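Local atomic coordinates of cellulase IBT99 (Metagenomes, PDB entry 6WBT), a protein that probably hydrolyses 6-phospho-alpha-glucosides, as a family 4 glycosyl hydrolase that binds NAD, glucose 6-phosphate and a manganese ion. Residues S14-G19 with N292-R297; A157-R162 with I343-G348; F299-D304 with K309-Q314; D355-E360 with Q388-E393. One frame throughout, in Å; residues are numbered along the deposited sequence.

Interaction 1 (S14-G19 with N292-R297); sequences STYTPG and NGREKR. With NAD (nicotinamide-adenine-dinucleotide), chain G; G6P (6-O-phosphono-alpha-D-glucopyranose), chain F.
The backbones come closest at T15 and E295, with CA atoms 6.2 Å apart, where the S14-T17 type I turn entering helix 17-25 faces the chain entering helix 296-306. R294 carries most of the contact. With CG anti to the backbone N (chi1 -173°) and a bend at chi3, its guanidinium swings across T15 and Y16. R294 NE donates to T15 OG1 at 2.7 Å, almost in the guanidinium plane and with an N-H...O angle of 160°. T15 OG1 itself donates to NAD O1N (2.8 Å), which joins arginine and pyrophosphate through one hydroxyl; T15 N reaches the same oxygen. R294 NH2 is shared by two anions, NAD O2N at 3.0 Å and G6P O2P at 3.0 Å. Y16 covers the guanidinium from one face: its OH stands 3.2 Å from R294 CZ, over the centre of the group, where the angles to NH1 and NH2 are too poor for a hydrogen bond. The nicotinamide C5N lies over one face of the Y16 ring. R94 and R286 also bind the glucose 6-phosphate. This is the dinucleotide-binding turn of a Rossmann fold, after strand 5-10, completed by an arginine that ties cofactor to substrate-site ligand.

Interaction 2 (A157-R162 with I343-G348); sequences ATYKLR and IVPNNG
Y159 lays one face of its ring over the pyrrolidine of P345. The evidence for a CH-pi contact is direct: P345 CG sits 3.5 Å from the centroid of the Y159 ring and only 12° off the ring normal, so it points at the middle of the face and not at the rim. P345 CB follows toward the phenol end, 3.6 Å from Y159 CZ, and the two proline carbons thus span the ring from its centre to its hydroxyl side. Y159 CG is anti to the backbone N (chi1 171°), which carries the ring off the helix and out to the strand. Beyond the proline, N347 comes from the opposite direction, and its ND2 donates to Y159 OH; at 3.4 Å this bond is weak, although it is nearly straight. The amide plane stands 66° from the ring plane, so the amide is turned steeply against the ring. Proline and asparagine therefore meet the tyrosine in different ways, one through the face and one through the hydroxyl. On the strand side, the carbonyl oxygens of P345 and N346 accept from R374 of the second subunit, which places this surface contact beside a subunit interface. Helix 151-161, which carries Y159, packs through A157 and L161 on helix 114-136 and also on helix 380-402. Strand 338-345, which ends at P345, runs antiparallel between strands 167-170 and 358-366 of the central sheet.

Interaction 3 (F299-D304 with K309-Q314); sequences FKAAED and KPVDLQ
D304 and K309 both hold CG anti to the carbonyl carbon, K309 with chi1 -65°, and bends at chi2 and chi3 curl the lysine chain back over the aspartate. The motif is a helix followed by a chain reversal: after helix 296-306 the backbone turns and runs back along the last turns of the same helix. Register confirms the return, since the CA atoms of D304 and K309 lie 5.1 Å apart and those of A301 and V311 5.9 Å. K309 NZ forms a salt bridge to D304 OD1 at 3.1 Å, on the syn side but 34° out of the carboxylate plane, and the lysine also pairs with E307. The bent chain brings K309 CE alongside the same carboxylate. Further along, V311 replaces charge with apolar contact. V311 CG1 meets A301 CB at 3.8 Å, while V311 CG2 reaches one turn on to D304 CB, 3.6 Å away. Helix 43-60 borders this corner, touched by A302 from the helix and by L313 from the returning chain. V311 CG2 also abuts the helix backbone, 3.4 Å from A301 O.

Interaction 4 (D355-E360 with Q388-E393); sequences DDATVE and QQDACE
D390 leaves helix 380-402 with its CB directed toward A357, and the CA atoms of the two residues are 6.4 Å apart. The contact joins this helix to the start of strand 358-366, one of the antiparallel strands that extend the Rossmann sheet. D390 CB itself stands back, 4.8 Å from A357 CB. The next atom closes the gap: with CG anti to the backbone N (chi1 -165°), the carboxylate is carried onto the alanine and D390 CG lies 3.6 Å from A357 CB. At the tip, D390 OD1 is the nearest atom, 3.3 Å from A357 CB and 3.4 Å from A357 CA. D390 OD2 rests 3.6 Å from A357 CB. A357 CB is well out of the carboxylate plane, so the group is met obliquely and not end-on. No hydrogen bond crosses between the segments; D390 OD1 is 4.1 Å from T358 N. The charge is answered instead by K156, on helix 151-161, whose NZ makes a salt bridge to D390 OD1 and weaker bonds to D356 O and T358 OG1. That lysine therefore links the aspartate to the backbone and hydroxyl of the facing segment. R380 of the third subunit makes a salt bridge to D356 and a long, weak ion pair to D390, and would probably offset the like charges here, where D356 OD1 and D390 OD2 are 4.8 Å apart.

How the interactions relate
From the N terminus, segment 14-19 waits through 272 residues until interaction 1 closes at 292-297, joining the nucleotide-binding part to the C-terminal part. Interaction 2 opens within that span, at 157-162, and closes beyond it at 343-348, so the two cross; it ties helix 151-161 to strand 338-345. Interaction 3, a short local closure along helix 296-306, adjoins interaction 1 in sequence and falls wholly within the span of interaction 2. Interaction 4 opens at 355-360 and closes 27 residues later at 388-393, tying strand 358-366 to helix 380-402. Its strand pairs with that of interaction 2, V344 N lying 3.0 Å from V359 O. Interactions 1 and 3 lie across the chain's centre from interactions 2 and 4.

Interaction 1 (S14-G19 with N292-R297)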
# COMPACT_ATOMS: atom_id res chain seq x y z
N SER A 14 38.64 -3.04 20.86
CA SER A 14 37.45 -3.72 21.34
C SER A 14 37.82 -5.03 22.02
O SER A 14 38.86 -5.62 21.73
CB SER A 14 36.47 -4.00 20.19
OG SER A 14 35.45 -4.88 20.61
N THR A 15 36.97 -5.47 22.95
CA THR A 15 37.19 -6.74 23.62
C THR A 15 36.96 -7.93 22.68
O THR A 15 37.41 -9.04 22.99
CB THR A 15 36.28 -6.86 24.84
OG1 THR A 15 34.91 -6.80 24.43
CG2 THR A 15 36.56 -5.73 25.82
N TYR A 16 36.27 -7.72 21.56
CA TYR A 16 36.05 -8.76 20.58
C TYR A 16 37.10 -8.76 19.47
O TYR A 16 37.03 -9.61 18.58
CB TYR A 16 34.66 -8.63 19.96
CG TYR A 16 33.53 -8.73 20.96
CD1 TYR A 16 32.88 -7.59 21.42
CD2 TYR A 16 33.10 -9.96 21.43
CE1 TYR A 16 31.84 -7.68 22.33
CE2 TYR A 16 32.07 -10.06 22.35
CZ TYR A 16 31.44 -8.92 22.79
OH TYR A 16 30.41 -9.01 23.70
N THR A 17 38.05 -7.83 19.51
CA THR A 17 39.06 -7.76 18.45
C THR A 17 39.95 -9.00 18.39
O THR A 17 40.12 -9.55 17.29
CB THR A 17 39.88 -6.48 18.60
OG1 THR A 17 39.02 -5.34 18.50
CG2 THR A 17 40.95 -6.40 17.52
N PRO A 18 40.53 -9.49 19.49
CA PRO A 18 41.32 -10.73 19.39
C PRO A 18 40.51 -11.93 18.95
O PRO A 18 41.08 -12.89 18.42
CB PRO A 18 41.87 -10.92 20.81
CG PRO A 18 41.81 -9.57 21.43
CD PRO A 18 40.59 -8.93 20.85
N GLY A 19 39.19 -11.91 19.15
CA GLY A 19 38.38 -13.05 18.75
C GLY A 19 38.17 -13.11 17.25
O GLY A 19 38.39 -14.15 16.62
N ASN A 292 34.41 -5.59 34.94
CA ASN A 292 35.11 -6.48 35.86
C ASN A 292 35.30 -7.88 35.30
O ASN A 292 35.83 -8.75 36.00
CB ASN A 292 34.36 -6.56 37.19
CG ASN A 292 34.27 -5.22 37.90
OD1 ASN A 292 35.13 -4.36 37.71
ND2 ASN A 292 33.25 -5.05 38.72
N GLY A 293 34.89 -8.12 34.05
CA GLY A 293 34.99 -9.44 33.47
C GLY A 293 35.71 -9.48 32.13
O GLY A 293 36.91 -9.75 32.08
N ARG A 294 34.98 -9.20 31.05
CA ARG A 294 35.57 -9.30 29.72
C ARG A 294 36.62 -8.22 29.50
O ARG A 294 37.68 -8.49 28.90
CB ARG A 294 34.48 -9.22 28.65
CG ARG A 294 34.99 -9.49 27.24
CD ARG A 294 33.86 -9.57 26.22
NE ARG A 294 33.21 -8.29 25.99
CZ ARG A 294 31.96 -8.00 26.36
NH1 ARG A 294 31.22 -8.91 26.97
NH2 ARG A 294 31.45 -6.80 26.11
N GLU A 295 36.36 -6.99 29.96
CA GLU A 295 37.34 -5.92 29.80
C GLU A 295 38.52 -6.10 30.74
O GLU A 295 39.66 -5.78 30.38
CB GLU A 295 36.67 -4.56 30.01
CG GLU A 295 37.64 -3.40 30.19
CD GLU A 295 37.00 -2.05 29.92
OE1 GLU A 295 36.71 -1.76 28.74
OE2 GLU A 295 36.77 -1.30 30.89
N LYS A 296 38.27 -6.61 31.95
CA LYS A 296 39.36 -6.83 32.90
C LYS A 296 40.31 -7.91 32.40
O LYS A 296 41.54 -7.76 32.51
CB LYS A 296 38.79 -7.19 34.27
CG LYS A 296 39.81 -7.79 35.22
CD LYS A 296 39.15 -8.21 36.53
CE LYS A 296 40.11 -9.01 37.39
NZ LYS A 296 39.49 -9.42 38.69
N ARG A 297 39.78 -9.00 31.86
CA ARG A 297 40.61 -10.11 31.42
C ARG A 297 41.32 -9.87 30.10
O ARG A 297 42.15 -10.69 29.70
CB ARG A 297 39.77 -11.39 31.32
CG ARG A 297 39.25 -11.91 32.64
CD ARG A 297 38.61 -13.28 32.48
NE ARG A 297 37.55 -13.28 31.47
CZ ARG A 297 36.27 -13.04 31.74
NH1 ARG A 297 35.89 -12.79 32.99
NH2 ARG A 297 35.37 -13.05 30.77
PA NAD G . 34.73 -1.81 23.91
O1A NAD G . 34.23 -0.60 24.63
O2A NAD G . 35.51 -2.81 24.69
O5B NAD G . 35.59 -1.33 22.64
C5B NAD G . 34.98 -0.44 21.66
C4B NAD G . 36.07 0.27 20.89
O4B NAD G . 35.48 1.21 19.96
C3B NAD G . 37.07 1.09 21.73
O3B NAD G . 38.40 0.77 21.34
C2B NAD G . 36.73 2.53 21.34
O2B NAD G . 37.80 3.44 21.52
C1B NAD G . 36.32 2.33 19.89
N9A NAD G . 35.59 3.45 19.31
C8A NAD G . 34.68 4.26 19.94
N7A NAD G . 34.19 5.20 19.18
C5A NAD G . 34.82 5.01 17.95
C6A NAD G . 34.73 5.69 16.73
N6A NAD G . 33.93 6.74 16.52
N1A NAD G . 35.50 5.25 15.71
C2A NAD G . 36.30 4.19 15.92
N3A NAD G . 36.46 3.48 17.03
C4A NAD G . 35.69 3.94 18.02
O3 NAD G . 33.49 -2.55 23.22
PN NAD G . 33.08 -4.09 23.11
O1N NAD G . 34.24 -4.87 22.58
O2N NAD G . 32.46 -4.53 24.40
O5D NAD G . 31.94 -4.01 21.98
C5D NAD G . 32.28 -3.36 20.73
C4D NAD G . 31.02 -3.15 19.92
O4D NAD G . 30.54 -4.43 19.45
C3D NAD G . 29.84 -2.53 20.68
O3D NAD G . 29.24 -1.51 19.89
C2D NAD G . 28.92 -3.74 20.83
O2D NAD G . 27.56 -3.42 21.11
C1D NAD G . 29.12 -4.41 19.48
N1N NAD G . 28.62 -5.81 19.45
C2N NAD G . 27.47 -6.11 18.78
C3N NAD G . 26.97 -7.40 18.76
C7N NAD G . 25.73 -7.67 17.95
O7N NAD G . 24.91 -8.49 18.35
N7N NAD G . 25.59 -7.02 16.80
C4N NAD G . 27.64 -8.39 19.47
C5N NAD G . 28.81 -8.08 20.12
C6N NAD G . 29.29 -6.79 20.10
C1 G6P F . 24.77 -10.62 21.92
C2 G6P F . 23.95 -9.40 21.50
C3 G6P F . 24.74 -8.12 21.73
C4 G6P F . 25.29 -8.07 23.15
C5 G6P F . 26.09 -9.35 23.42
C6 G6P F . 26.72 -9.36 24.81
O1 G6P F . 25.89 -10.76 21.05
O2 G6P F . 23.60 -9.51 20.12
O3 G6P F . 23.88 -6.99 21.51
O4 G6P F . 26.13 -6.93 23.31
O5 G6P F . 25.22 -10.47 23.26
O6 G6P F . 26.52 -8.12 25.47
P G6P F . 27.37 -7.78 26.80
O1P G6P F . 26.38 -7.10 27.71
O2P G6P F . 28.49 -6.89 26.30
O3P G6P F . 27.82 -9.13 27.28

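Interaction 2 (A157-R162 with I343-G348)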
# COMPACT_ATOMS: atom_id res chain seq x y z
N ALA A 157 19.31 4.82 10.62
CA ALA A 157 19.88 6.16 10.46
C ALA A 157 20.82 6.21 9.26
O ALA A 157 20.75 7.14 8.45
CB ALA A 157 20.60 6.57 11.74
N THR A 158 21.71 5.22 9.13
CA THR A 158 22.65 5.22 8.02
C THR A 158 21.93 5.04 6.68
O THR A 158 22.39 5.57 5.66
CB THR A 158 23.69 4.12 8.20
OG1 THR A 158 23.04 2.88 8.51
CG2 THR A 158 24.66 4.48 9.33
N TYR A 159 20.82 4.30 6.66
CA TYR A 159 20.09 4.13 5.41
C TYR A 159 19.38 5.40 4.98
O TYR A 159 19.24 5.66 3.78
CB TYR A 159 19.08 2.99 5.53
CG TYR A 159 18.14 2.89 4.35
CD1 TYR A 159 18.63 2.62 3.07
CD2 TYR A 159 16.77 3.07 4.50
CE1 TYR A 159 17.78 2.54 1.99
CE2 TYR A 159 15.91 2.98 3.42
CZ TYR A 159 16.42 2.71 2.16
OH TYR A 159 15.58 2.63 1.08
N LYS A 160 18.92 6.21 5.94
CA LYS A 160 18.28 7.47 5.61
C LYS A 160 19.29 8.53 5.20
O LYS A 160 19.03 9.31 4.27
CB LYS A 160 17.44 7.98 6.79
CG LYS A 160 16.70 9.27 6.50
CD LYS A 160 15.54 9.47 7.47
CE LYS A 160 14.72 10.69 7.08
NZ LYS A 160 13.47 10.83 7.89
N LEU A 161 20.44 8.59 5.87
CA LEU A 161 21.40 9.65 5.57
C LEU A 161 22.29 9.26 4.40
O LEU A 161 22.52 10.07 3.49
CB LEU A 161 22.22 9.97 6.82
CG LEU A 161 21.48 10.69 7.94
CD1 LEU A 161 22.34 10.77 9.19
CD2 LEU A 161 21.04 12.08 7.51
N ARG A 162 22.79 8.02 4.39
CA ARG A 162 23.68 7.51 3.36
C ARG A 162 23.03 6.28 2.74
O ARG A 162 23.42 5.14 3.05
CB ARG A 162 25.06 7.18 3.93
CG ARG A 162 26.10 8.29 3.76
CD ARG A 162 25.71 9.55 4.50
NE ARG A 162 26.77 10.55 4.46
CZ ARG A 162 26.65 11.79 4.94
NH1 ARG A 162 25.50 12.18 5.48
NH2 ARG A 162 27.67 12.64 4.86
N ILE A 343 20.09 -7.09 8.32
CA ILE A 343 19.19 -5.95 8.48
C ILE A 343 19.17 -5.19 7.16
O ILE A 343 20.18 -4.63 6.73
CB ILE A 343 19.63 -5.05 9.64
CG1 ILE A 343 19.83 -5.88 10.90
CG2 ILE A 343 18.61 -3.95 9.87
CD1 ILE A 343 20.39 -5.09 12.06
N VAL A 344 18.01 -5.17 6.51
CA VAL A 344 17.86 -4.53 5.21
C VAL A 344 16.68 -3.57 5.26
O VAL A 344 15.79 -3.71 6.12
CB VAL A 344 17.66 -5.57 4.08
CG1 VAL A 344 18.91 -6.41 3.90
CG2 VAL A 344 16.46 -6.45 4.38
N PRO A 345 16.66 -2.57 4.38
CA PRO A 345 15.45 -1.75 4.24
C PRO A 345 14.30 -2.59 3.73
O PRO A 345 14.46 -3.39 2.80
CB PRO A 345 15.87 -0.68 3.22
CG PRO A 345 17.36 -0.67 3.26
CD PRO A 345 17.77 -2.07 3.55
N ASN A 346 13.13 -2.41 4.34
CA ASN A 346 11.95 -3.20 4.01
C ASN A 346 11.59 -3.08 2.54
O ASN A 346 11.83 -4.01 1.76
CB ASN A 346 10.76 -2.78 4.88
CG ASN A 346 9.59 -3.73 4.76
OD1 ASN A 346 9.76 -4.90 4.44
ND2 ASN A 346 8.39 -3.23 5.02
N ASN A 347 11.01 -1.94 2.16
CA ASN A 347 10.65 -1.67 0.76
C ASN A 347 9.75 -2.77 0.19
O ASN A 347 9.87 -3.15 -0.97
CB ASN A 347 11.90 -1.48 -0.10
CG ASN A 347 12.62 -0.18 0.19
OD1 ASN A 347 11.99 0.83 0.50
ND2 ASN A 347 13.94 -0.19 0.08
N GLY A 348 8.86 -3.28 1.03
CA GLY A 348 7.92 -4.31 0.61
C GLY A 348 8.29 -5.72 0.99
O GLY A 348 7.52 -6.64 0.67

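Interaction 3 (F299-D304 with K309-Q314)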
# COMPACT_ATOMS: atom_id res chain seq x y z
N PHE A 299 42.66 -6.65 29.35
CA PHE A 299 43.75 -5.76 29.72
C PHE A 299 44.72 -6.41 30.69
O PHE A 299 45.86 -5.94 30.82
CB PHE A 299 43.20 -4.46 30.32
CG PHE A 299 42.49 -3.59 29.32
CD1 PHE A 299 42.77 -3.70 27.97
CD2 PHE A 299 41.53 -2.68 29.73
CE1 PHE A 299 42.12 -2.90 27.05
CE2 PHE A 299 40.87 -1.88 28.81
CZ PHE A 299 41.17 -1.99 27.47
N LYS A 300 44.30 -7.48 31.36
CA LYS A 300 45.23 -8.30 32.13
C LYS A 300 46.16 -9.07 31.20
O LYS A 300 47.37 -9.16 31.45
CB LYS A 300 44.46 -9.26 33.04
CG LYS A 300 45.26 -10.42 33.63
CD LYS A 300 45.12 -11.68 32.79
CE LYS A 300 43.68 -11.92 32.37
NZ LYS A 300 43.59 -12.97 31.31
N ALA A 301 45.62 -9.63 30.11
CA ALA A 301 46.44 -10.36 29.16
C ALA A 301 47.43 -9.45 28.45
O ALA A 301 48.51 -9.89 28.04
CB ALA A 301 45.56 -11.08 28.14
N ALA A 302 47.08 -8.17 28.29
CA ALA A 302 48.03 -7.22 27.71
C ALA A 302 49.22 -7.00 28.64
O ALA A 302 50.37 -6.97 28.18
CB ALA A 302 47.33 -5.89 27.42
N GLU A 303 48.97 -6.86 29.94
CA GLU A 303 50.06 -6.71 30.89
C GLU A 303 50.86 -8.00 31.03
O GLU A 303 52.08 -7.95 31.23
CB GLU A 303 49.52 -6.26 32.25
CG GLU A 303 50.59 -5.96 33.29
CD GLU A 303 51.50 -4.81 32.89
OE1 GLU A 303 52.68 -4.81 33.32
OE2 GLU A 303 51.05 -3.91 32.15
N ASP A 304 50.20 -9.16 30.94
CA ASP A 304 50.92 -10.43 31.00
C ASP A 304 51.84 -10.59 29.80
O ASP A 304 52.93 -11.16 29.92
CB ASP A 304 49.93 -11.59 31.08
CG ASP A 304 49.30 -11.73 32.45
OD1 ASP A 304 49.88 -11.20 33.43
OD2 ASP A 304 48.24 -12.37 32.56
N LYS A 309 54.92 -13.24 30.74
CA LYS A 309 54.15 -14.37 31.23
C LYS A 309 53.27 -14.93 30.12
O LYS A 309 52.85 -14.19 29.21
CB LYS A 309 53.30 -13.94 32.43
CG LYS A 309 54.13 -13.54 33.64
CD LYS A 309 53.49 -12.42 34.43
CE LYS A 309 52.19 -12.86 35.09
NZ LYS A 309 51.60 -11.76 35.90
N PRO A 310 52.96 -16.23 30.15
CA PRO A 310 52.17 -16.81 29.06
C PRO A 310 50.71 -16.43 29.16
O PRO A 310 50.13 -16.38 30.25
CB PRO A 310 52.38 -18.32 29.24
CG PRO A 310 52.86 -18.51 30.65
CD PRO A 310 53.18 -17.18 31.25
N VAL A 311 50.11 -16.15 28.01
CA VAL A 311 48.73 -15.68 27.91
C VAL A 311 47.89 -16.78 27.27
O VAL A 311 48.26 -17.32 26.22
CB VAL A 311 48.63 -14.37 27.12
CG1 VAL A 311 47.21 -14.14 26.63
CG2 VAL A 311 49.08 -13.21 27.98
N ASP A 312 46.76 -17.10 27.89
CA ASP A 312 45.81 -18.06 27.35
C ASP A 312 44.96 -17.35 26.30
O ASP A 312 44.05 -16.59 26.63
CB ASP A 312 44.95 -18.66 28.46
CG ASP A 312 43.86 -19.56 27.93
OD1 ASP A 312 44.20 -20.56 27.25
OD2 ASP A 312 42.68 -19.29 28.20
N LEU A 313 45.26 -17.61 25.02
CA LEU A 313 44.55 -16.95 23.93
C LEU A 313 43.18 -17.55 23.66
O LEU A 313 42.38 -16.91 22.96
CB LEU A 313 45.39 -16.99 22.66
CG LEU A 313 46.64 -16.11 22.64
CD1 LEU A 313 47.36 -16.21 21.30
CD2 LEU A 313 46.29 -14.67 22.96
N GLN A 314 42.88 -18.74 24.18
CA GLN A 314 41.56 -19.31 23.96
C GLN A 314 40.47 -18.63 24.78
O GLN A 314 39.30 -18.98 24.63
CB GLN A 314 41.56 -20.81 24.26
CG GLN A 314 41.45 -21.16 25.74
CD GLN A 314 41.21 -22.64 25.97
OE1 GLN A 314 42.12 -23.37 26.37
NE2 GLN A 314 39.99 -23.09 25.72

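Interaction 4 (D355-E360 with Q388-E393)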
# COMPACT_ATOMS: atom_id res chain seq x y z
N ASP A 355 8.15 1.38 4.29
CA ASP A 355 9.28 1.10 3.41
C ASP A 355 10.61 1.32 4.12
O ASP A 355 11.53 0.51 3.98
CB ASP A 355 9.20 1.97 2.15
CG ASP A 355 7.82 1.96 1.53
OD1 ASP A 355 6.89 1.36 2.12
OD2 ASP A 355 7.65 2.55 0.44
N ASP A 356 10.73 2.40 4.89
CA ASP A 356 11.97 2.75 5.55
C ASP A 356 12.19 1.99 6.85
O ASP A 356 13.07 2.37 7.64
CB ASP A 356 12.02 4.26 5.82
CG ASP A 356 10.89 4.73 6.72
OD1 ASP A 356 9.83 4.08 6.73
OD2 ASP A 356 11.08 5.75 7.42
N ALA A 357 11.42 0.93 7.10
CA ALA A 357 11.63 0.11 8.28
C ALA A 357 12.78 -0.85 8.03
O ALA A 357 12.77 -1.62 7.06
CB ALA A 357 10.36 -0.66 8.63
N THR A 358 13.79 -0.82 8.91
CA THR A 358 14.96 -1.68 8.77
C THR A 358 14.66 -3.00 9.48
O THR A 358 14.88 -3.15 10.68
CB THR A 358 16.20 -1.01 9.34
OG1 THR A 358 15.88 -0.35 10.57
CG2 THR A 358 16.75 0.01 8.35
N VAL A 359 14.15 -3.96 8.72
CA VAL A 359 13.75 -5.25 9.25
C VAL A 359 14.94 -6.20 9.19
O VAL A 359 15.86 -6.05 8.38
CB VAL A 359 12.54 -5.82 8.48
CG1 VAL A 359 11.32 -4.95 8.71
CG2 VAL A 359 12.87 -5.91 6.99
N GLU A 360 14.92 -7.21 10.06
CA GLU A 360 15.95 -8.23 10.15
C GLU A 360 15.37 -9.53 9.60
O GLU A 360 14.61 -10.22 10.28
CB GLU A 360 16.44 -8.39 11.59
CG GLU A 360 17.51 -9.45 11.78
CD GLU A 360 18.15 -9.38 13.16
OE1 GLU A 360 19.03 -8.52 13.37
OE2 GLU A 360 17.75 -10.17 14.04
N GLN A 388 5.21 -0.01 16.70
CA GLN A 388 5.53 0.88 17.81
C GLN A 388 7.02 1.15 17.88
O GLN A 388 7.45 2.31 18.02
CB GLN A 388 5.02 0.28 19.12
CG GLN A 388 5.33 1.13 20.35
CD GLN A 388 4.79 0.53 21.63
OE1 GLN A 388 4.19 -0.54 21.62
NE2 GLN A 388 4.99 1.23 22.74
N GLN A 389 7.84 0.10 17.79
CA GLN A 389 9.29 0.28 17.87
C GLN A 389 9.83 1.00 16.64
O GLN A 389 10.73 1.84 16.76
CB GLN A 389 9.97 -1.08 18.03
CG GLN A 389 10.48 -1.35 19.44
CD GLN A 389 11.70 -0.52 19.79
OE1 GLN A 389 11.59 0.51 20.46
NE2 GLN A 389 12.87 -0.96 19.33
N ASP A 390 9.29 0.70 15.46
CA ASP A 390 9.75 1.37 14.25
C ASP A 390 9.45 2.86 14.30
O ASP A 390 10.25 3.69 13.84
CB ASP A 390 9.12 0.74 13.01
CG ASP A 390 9.81 1.13 11.73
OD1 ASP A 390 10.97 0.70 11.52
OD2 ASP A 390 9.21 1.87 10.92
N ALA A 391 8.29 3.23 14.86
CA ALA A 391 8.00 4.64 15.08
C ALA A 391 8.92 5.22 16.14
O ALA A 391 9.40 6.35 16.01
CB ALA A 391 6.54 4.82 15.48
N CYS A 392 9.19 4.45 17.20
CA CYS A 392 10.11 4.91 18.24
C CYS A 392 11.51 5.13 17.67
O CYS A 392 12.10 6.20 17.86
CB CYS A 392 10.15 3.89 19.38
SG CYS A 392 11.51 4.11 20.54
N GLU A 393 12.05 4.14 16.97
CA GLU A 393 13.37 4.29 16.37
C GLU A 393 13.35 5.32 15.25
O GLU A 393 14.36 6.01 15.03
CB GLU A 393 13.86 2.94 15.84
CG GLU A 393 14.01 1.88 16.92
CD GLU A 393 14.40 0.53 16.35
OE1 GLU A 393 14.44 0.39 15.11
OE2 GLU A 393 14.67 -0.40 17.15